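Local coordinates for putative L-alanine-DL-glutamate epimerase (Burkholderia xenovorans, PDB 3GO2), which probably catalyses a racemisation or epimerisation, as a magnesium-binding member of the mandelate racemase/muconate lactonizing enzyme family, at residues A[120-132]-A[153-167]. Sequence-based numbering, arbitrary orientation. Where two conformers were deposited one is given.
Sequences PVYWSHCPTWRIN and EARERQFRAIKTNIF
Val121 CG2 touches the rim of the Phe159 ring where strands 120-123 and 161-164, neighbours in the enolase-family (β/α)7β barrel, run the same general way but splay by 38°. The Lys163 chain passes the Tyr122 ring at a slant, CB (3.6 Å) and CD nearest CE1, and bends at chi3 so that NZ donates to Tyr122 OH at 2.9 Å. NZ also makes a salt bridge to the magnesium ligand Glu245, so hydroxyl and carboxylate probably hold the amine of a lysine seen to bind 2-oxoglutarate. Trp123 forms the one backbone bridge: its N reaches Ala161 O, and its O receives Lys163 N at 3.0 Å. With CG anti to the backbone N (chi1 174°), its indole heads for helix 153-156, packing CE3 against Ala154 CB at 3.7 Å and turning an edge to the face of Phe159 in an offset T-shaped pair, planes at 73°. Past the bridge Cys126 N bonds to Lys163 O, while SG rests on Ile162 CG2. Thr128 OG1 accepts from ND2 of the fumarate-binding Asn165 at 2.7 Å. NH1 and NH2 of the extended Arg130 pair with Glu153 OE1 and OE2 respectively, both from above the carboxylate plane; Arg157 NH1 shares OE2 and Asp347 takes Arg130 NE, so both carboxylates probably offset the two close guanidinium groups. Ile131 sets CD1 over the Phe167 ring, 3.6 Å from the centroid, while Asn132 OD1 meets that ring's edge at CE1.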
loop_
_atom_site.group_PDB
_atom_site.type_symbol
_atom_site.label_atom_id
_atom_site.label_comp_id
_atom_site.label_asym_id
_atom_site.label_seq_id
_atom_site.Cartn_x
_atom_site.Cartn_y
_atom_site.Cartn_z
ATOM N N PRO A 120 4.628 -11.503 37.554
ATOM C CA PRO A 120 5.710 -12.423 37.199
ATOM C C PRO A 120 6.883 -11.650 36.625
ATOM O O PRO A 120 6.699 -10.685 35.865
ATOM C CB PRO A 120 5.090 -13.334 36.136
ATOM C CG PRO A 120 3.623 -13.179 36.333
ATOM C CD PRO A 120 3.415 -11.759 36.760
ATOM N N VAL A 121 8.077 -12.067 37.028
ATOM C CA VAL A 121 9.297 -11.463 36.549
ATOM C C VAL A 121 10.174 -12.443 35.797
ATOM O O VAL A 121 9.951 -13.659 35.797
ATOM C CB VAL A 121 10.121 -10.779 37.680
ATOM C CG1 VAL A 121 9.307 -9.680 38.325
ATOM C CG2 VAL A 121 10.620 -11.790 38.715
ATOM N N TYR A 122 11.158 -11.882 35.113
ATOM C CA TYR A 122 12.318 -12.646 34.666
ATOM C C TYR A 122 13.566 -12.043 35.291
ATOM O O TYR A 122 13.642 -10.829 35.505
ATOM C CB TYR A 122 12.412 -12.716 33.136
ATOM C CG TYR A 122 12.724 -11.445 32.347
ATOM C CD1 TYR A 122 14.040 -11.055 32.097
ATOM C CD2 TYR A 122 11.703 -10.659 31.829
ATOM C CE1 TYR A 122 14.333 -9.921 31.364
ATOM C CE2 TYR A 122 11.992 -9.530 31.069
ATOM C CZ TYR A 122 13.296 -9.173 30.831
ATOM O OH TYR A 122 13.567 -8.034 30.089
ATOM N N TRP A 123 14.510 -12.908 35.645
ATOM C CA TRP A 123 15.782 -12.511 36.198
ATOM C C TRP A 123 16.677 -12.121 35.023
ATOM O O TRP A 123 17.135 -12.985 34.247
ATOM C CB TRP A 123 16.366 -13.681 37.022
ATOM C CG TRP A 123 17.749 -13.514 37.562
ATOM C CD1 TRP A 123 18.671 -12.554 37.244
ATOM C CD2 TRP A 123 18.391 -14.376 38.519
ATOM N NE1 TRP A 123 19.841 -12.774 37.931
ATOM C CE2 TRP A 123 19.695 -13.888 38.715
ATOM C CE3 TRP A 123 17.979 -15.514 39.220
ATOM C CZ2 TRP A 123 20.607 -14.494 39.611
ATOM C CZ3 TRP A 123 18.879 -16.114 40.103
ATOM C CH2 TRP A 123 20.167 -15.601 40.288
ATOM N N SER A 124 16.895 -10.817 34.901
ATOM C CA SER A 124 17.614 -10.252 33.757
ATOM C C SER A 124 19.120 -10.215 33.957
ATOM O O SER A 124 19.616 -10.405 35.075
ATOM C CB SER A 124 17.047 -8.869 33.462
ATOM O OG SER A 124 17.389 -8.425 32.158
ATOM N N HIS A 125 19.863 -9.968 32.883
ATOM C CA HIS A 125 21.337 -9.949 32.951
ATOM C C HIS A 125 21.887 -11.156 33.709
ATOM O O HIS A 125 22.732 -11.037 34.635
ATOM C CB HIS A 125 21.810 -8.646 33.554
ATOM C CG HIS A 125 21.290 -7.459 32.800
ATOM N ND1 HIS A 125 20.172 -6.764 33.201
ATOM C CD2 HIS A 125 21.668 -6.924 31.613
ATOM C CE1 HIS A 125 19.906 -5.822 32.310
ATOM N NE2 HIS A 125 20.799 -5.893 31.342
ATOM N N CYS A 126 21.410 -12.309 33.261
ATOM C CA CYS A 126 21.631 -13.599 33.912
ATOM C C CYS A 126 22.160 -14.582 32.889
ATOM O O CYS A 126 21.373 -15.173 32.143
ATOM C CB CYS A 126 20.309 -14.109 34.463
ATOM S SG CYS A 126 20.462 -15.734 35.309
ATOM N N PRO A 127 23.477 -14.815 32.867
ATOM C CA PRO A 127 24.542 -14.460 33.829
ATOM C C PRO A 127 25.363 -13.206 33.494
ATOM O O PRO A 127 26.495 -13.017 33.976
ATOM C CB PRO A 127 25.439 -15.713 33.796
ATOM C CG PRO A 127 25.224 -16.284 32.400
ATOM C CD PRO A 127 23.994 -15.698 31.798
ATOM N N THR A 128 24.789 -12.324 32.678
ATOM C CA THR A 128 25.502 -11.166 32.181
ATOM C C THR A 128 26.228 -10.324 33.238
ATOM O O THR A 128 27.395 -9.974 33.048
ATOM C CB THR A 128 24.518 -10.299 31.393
ATOM O OG1 THR A 128 23.846 -11.118 30.443
ATOM C CG2 THR A 128 25.185 -9.121 30.734
ATOM N N TRP A 129 25.536 -10.002 34.332
ATOM C CA TRP A 129 26.115 -9.246 35.432
ATOM C C TRP A 129 27.269 -9.983 36.117
ATOM O O TRP A 129 28.268 -9.368 36.429
ATOM C CB TRP A 129 25.035 -8.888 36.454
ATOM C CG TRP A 129 24.224 -7.637 36.186
ATOM C CD1 TRP A 129 23.280 -7.105 37.022
ATOM C CD2 TRP A 129 24.265 -6.770 35.037
ATOM N NE1 TRP A 129 22.733 -5.977 36.469
ATOM C CE2 TRP A 129 23.315 -5.751 35.253
ATOM C CE3 TRP A 129 24.984 -6.774 33.840
ATOM C CZ2 TRP A 129 23.063 -4.740 34.319
ATOM C CZ3 TRP A 129 24.756 -5.761 32.927
ATOM C CH2 TRP A 129 23.797 -4.759 33.169
ATOM N N ARG A 130 27.138 -11.286 36.334
ATOM C CA ARG A 130 28.233 -12.056 36.939
ATOM C C ARG A 130 29.426 -12.215 36.019
ATOM O O ARG A 130 30.544 -12.421 36.472
ATOM C CB ARG A 130 27.741 -13.428 37.416
ATOM C CG ARG A 130 26.768 -13.324 38.571
ATOM C CD ARG A 130 26.128 -14.641 38.942
ATOM N NE ARG A 130 25.061 -14.449 39.910
ATOM C CZ ARG A 130 24.524 -15.412 40.652
ATOM N NH1 ARG A 130 24.951 -16.669 40.540
ATOM N NH2 ARG A 130 23.567 -15.117 41.504
ATOM N N ILE A 131 29.208 -12.140 34.714
ATOM C CA ILE A 131 30.311 -12.215 33.771
ATOM C C ILE A 131 30.983 -10.857 33.593
ATOM O O ILE A 131 32.223 -10.748 33.597
ATOM C CB ILE A 131 29.837 -12.703 32.382
ATOM C CG1 ILE A 131 29.291 -14.136 32.448
ATOM C CG2 ILE A 131 30.959 -12.561 31.337
ATOM C CD1 ILE A 131 28.564 -14.542 31.183
ATOM N N ASN A 132 30.164 -9.813 33.416
ATOM C CA ASN A 132 30.662 -8.484 33.063
ATOM C C ASN A 132 31.108 -7.637 34.252
ATOM O O ASN A 132 32.043 -6.829 34.112
ATOM C CB ASN A 132 29.600 -7.700 32.276
ATOM C CG ASN A 132 29.346 -8.254 30.892
ATOM O OD1 ASN A 132 30.057 -9.127 30.399
ATOM N ND2 ASN A 132 28.338 -7.707 30.233
ATOM N N GLU A 153 20.862 -22.037 39.650
ATOM C CA GLU A 153 20.524 -21.193 40.787
ATOM C C GLU A 153 19.170 -20.484 40.565
ATOM O O GLU A 153 18.325 -20.430 41.465
ATOM C CB GLU A 153 21.655 -20.197 41.076
ATOM C CG GLU A 153 21.342 -19.272 42.200
ATOM C CD GLU A 153 22.418 -18.272 42.477
ATOM O OE1 GLU A 153 23.615 -18.538 42.223
ATOM O OE2 GLU A 153 22.038 -17.214 42.993
ATOM N N ALA A 154 18.942 -19.978 39.348
ATOM C CA ALA A 154 17.682 -19.346 39.030
ATOM C C ALA A 154 16.551 -20.342 39.198
ATOM O O ALA A 154 15.520 -20.012 39.734
ATOM C CB ALA A 154 17.694 -18.776 37.572
ATOM N N ARG A 155 16.748 -21.560 38.708
ATOM C CA ARG A 155 15.761 -22.615 38.847
ATOM C C ARG A 155 15.454 -22.895 40.329
ATOM O O ARG A 155 14.286 -22.933 40.740
ATOM C CB ARG A 155 16.245 -23.898 38.177
ATOM C CG ARG A 155 15.219 -24.981 38.122
ATOM C CD ARG A 155 15.794 -26.306 37.613
ATOM N NE ARG A 155 14.820 -27.375 37.828
ATOM C CZ ARG A 155 14.885 -28.606 37.331
ATOM N NH1 ARG A 155 15.883 -28.984 36.531
ATOM N NH2 ARG A 155 13.915 -29.469 37.629
ATOM N N GLU A 156 16.512 -23.099 41.103
ATOM C CA GLU A 156 16.400 -23.439 42.523
ATOM C C GLU A 156 15.637 -22.354 43.285
ATOM O O GLU A 156 14.822 -22.647 44.174
ATOM C CB GLU A 156 17.804 -23.674 43.122
ATOM C CG GLU A 156 18.528 -24.920 42.548
ATOM C CD GLU A 156 20.035 -24.945 42.793
ATOM O OE1 GLU A 156 20.598 -23.956 43.323
ATOM O OE2 GLU A 156 20.665 -25.965 42.426
ATOM N N ARG A 157 15.905 -21.104 42.920
ATOM C CA ARG A 157 15.319 -19.948 43.596
ATOM C C ARG A 157 13.889 -19.619 43.105
ATOM O O ARG A 157 13.293 -18.617 43.530
ATOM C CB ARG A 157 16.261 -18.740 43.475
ATOM C CG ARG A 157 17.555 -18.867 44.299
ATOM C CD ARG A 157 18.592 -17.744 44.036
ATOM N NE ARG A 157 18.154 -16.435 44.511
ATOM C CZ ARG A 157 18.879 -15.316 44.426
ATOM N NH1 ARG A 157 20.085 -15.323 43.891
ATOM N NH2 ARG A 157 18.389 -14.170 44.888
ATOM N N GLN A 158 13.336 -20.488 42.244
ATOM C CA GLN A 158 11.947 -20.465 41.808
ATOM C C GLN A 158 11.649 -19.359 40.786
ATOM O O GLN A 158 10.501 -18.978 40.607
ATOM C CB GLN A 158 10.991 -20.325 43.002
ATOM C CG GLN A 158 11.250 -21.346 44.109
ATOM C CD GLN A 158 11.090 -22.746 43.611
ATOM O OE1 GLN A 158 12.075 -23.481 43.473
ATOM N NE2 GLN A 158 9.855 -23.138 43.314
ATOM N N PHE A 159 12.685 -18.842 40.130
ATOM C CA PHE A 159 12.451 -17.888 39.027
ATOM C C PHE A 159 12.041 -18.683 37.829
ATOM O O PHE A 159 12.491 -19.829 37.661
ATOM C CB PHE A 159 13.661 -16.985 38.806
ATOM C CG PHE A 159 13.830 -16.005 39.913
ATOM C CD1 PHE A 159 14.682 -16.275 40.980
ATOM C CD2 PHE A 159 13.026 -14.875 39.975
ATOM C CE1 PHE A 159 14.783 -15.385 42.050
ATOM C CE2 PHE A 159 13.127 -13.981 41.037
ATOM C CZ PHE A 159 13.987 -14.238 42.071
ATOM N N ARG A 160 11.109 -18.123 37.064
ATOM C CA ARG A 160 10.451 -18.844 35.988
ATOM C C ARG A 160 11.036 -18.515 34.628
ATOM O O ARG A 160 10.664 -19.160 33.636
ATOM C CB ARG A 160 8.982 -18.482 35.953
ATOM C CG ARG A 160 8.237 -18.769 37.254
ATOM C CD ARG A 160 6.911 -18.067 37.265
ATOM N NE ARG A 160 6.213 -18.274 38.534
ATOM C CZ ARG A 160 4.962 -17.888 38.781
ATOM N NH1 ARG A 160 4.236 -17.252 37.852
ATOM N NH2 ARG A 160 4.436 -18.137 39.976
ATOM N N ALA A 161 11.890 -17.495 34.588
ATOM C CA ALA A 161 12.501 -17.008 33.339
ATOM C C ALA A 161 13.781 -16.243 33.620
ATOM O O ALA A 161 13.906 -15.595 34.658
ATOM C CB ALA A 161 11.523 -16.149 32.564
ATOM N N ILE A 162 14.744 -16.346 32.704
ATOM C CA ILE A 162 16.011 -15.626 32.786
ATOM C C ILE A 162 16.340 -15.035 31.421
ATOM O O ILE A 162 15.919 -15.591 30.404
ATOM C CB ILE A 162 17.193 -16.563 33.236
ATOM C CG1 ILE A 162 17.379 -17.728 32.277
ATOM C CG2 ILE A 162 16.940 -17.081 34.652
ATOM C CD1 ILE A 162 18.491 -18.702 32.705
ATOM N N LYS A 163 17.086 -13.927 31.406
ATOM C CA LYS A 163 17.535 -13.316 30.168
ATOM C C LYS A 163 19.033 -13.194 30.098
ATOM O O LYS A 163 19.651 -12.715 31.031
ATOM C CB LYS A 163 16.916 -11.945 29.983
ATOM C CG LYS A 163 17.101 -11.402 28.564
ATOM C CD LYS A 163 16.255 -10.150 28.239
ATOM C CE LYS A 163 16.827 -8.838 28.767
ATOM N NZ LYS A 163 15.920 -7.660 28.492
ATOM N N THR A 164 19.613 -13.617 28.979
ATOM C CA THR A 164 21.043 -13.455 28.747
ATOM C C THR A 164 21.300 -12.583 27.511
ATOM O O THR A 164 20.367 -12.158 26.826
ATOM C CB THR A 164 21.767 -14.830 28.600
ATOM O OG1 THR A 164 23.179 -14.626 28.702
ATOM C CG2 THR A 164 21.384 -15.557 27.282
ATOM N N ASN A 165 22.574 -12.346 27.240
ATOM C CA ASN A 165 23.029 -11.525 26.106
ATOM C C ASN A 165 24.006 -12.375 25.270
ATOM O O ASN A 165 23.912 -13.612 25.279
ATOM C CB ASN A 165 23.660 -10.246 26.615
ATOM C CG ASN A 165 22.688 -9.375 27.403
ATOM O OD1 ASN A 165 22.122 -8.389 26.865
ATOM N ND2 ASN A 165 22.479 -9.715 28.657
ATOM N N ILE A 166 24.901 -11.739 24.532
ATOM C CA ILE A 166 25.806 -12.452 23.621
ATOM C C ILE A 166 27.208 -12.534 24.233
ATOM O O ILE A 166 27.809 -11.496 24.569
ATOM C CB ILE A 166 25.918 -11.772 22.239
ATOM C CG1 ILE A 166 24.538 -11.388 21.689
ATOM C CG2 ILE A 166 26.682 -12.701 21.235
ATOM C CD1 ILE A 166 24.599 -10.515 20.433
ATOM N N PHE A 167 27.719 -13.769 24.333
ATOM C CA PHE A 167 29.010 -14.033 24.943
ATOM C C PHE A 167 29.889 -14.927 24.101
ATOM O O PHE A 167 29.423 -15.914 23.524
ATOM C CB PHE A 167 28.845 -14.641 26.340
ATOM C CG PHE A 167 28.313 -13.672 27.314
ATOM C CD1 PHE A 167 29.160 -12.742 27.899
ATOM C CD2 PHE A 167 26.956 -13.602 27.580
ATOM C CE1 PHE A 167 28.647 -11.804 28.754
ATOM C CE2 PHE A 167 26.465 -12.646 28.444
ATOM C CZ PHE A 167 27.324 -11.766 29.016
HETATM O O HOH W 1 10.196 -15.464 37.714
HETATM O O HOH W 2 20.026 -9.537 29.955
HETATM O O HOH W 3 21.981 -13.066 43.449
#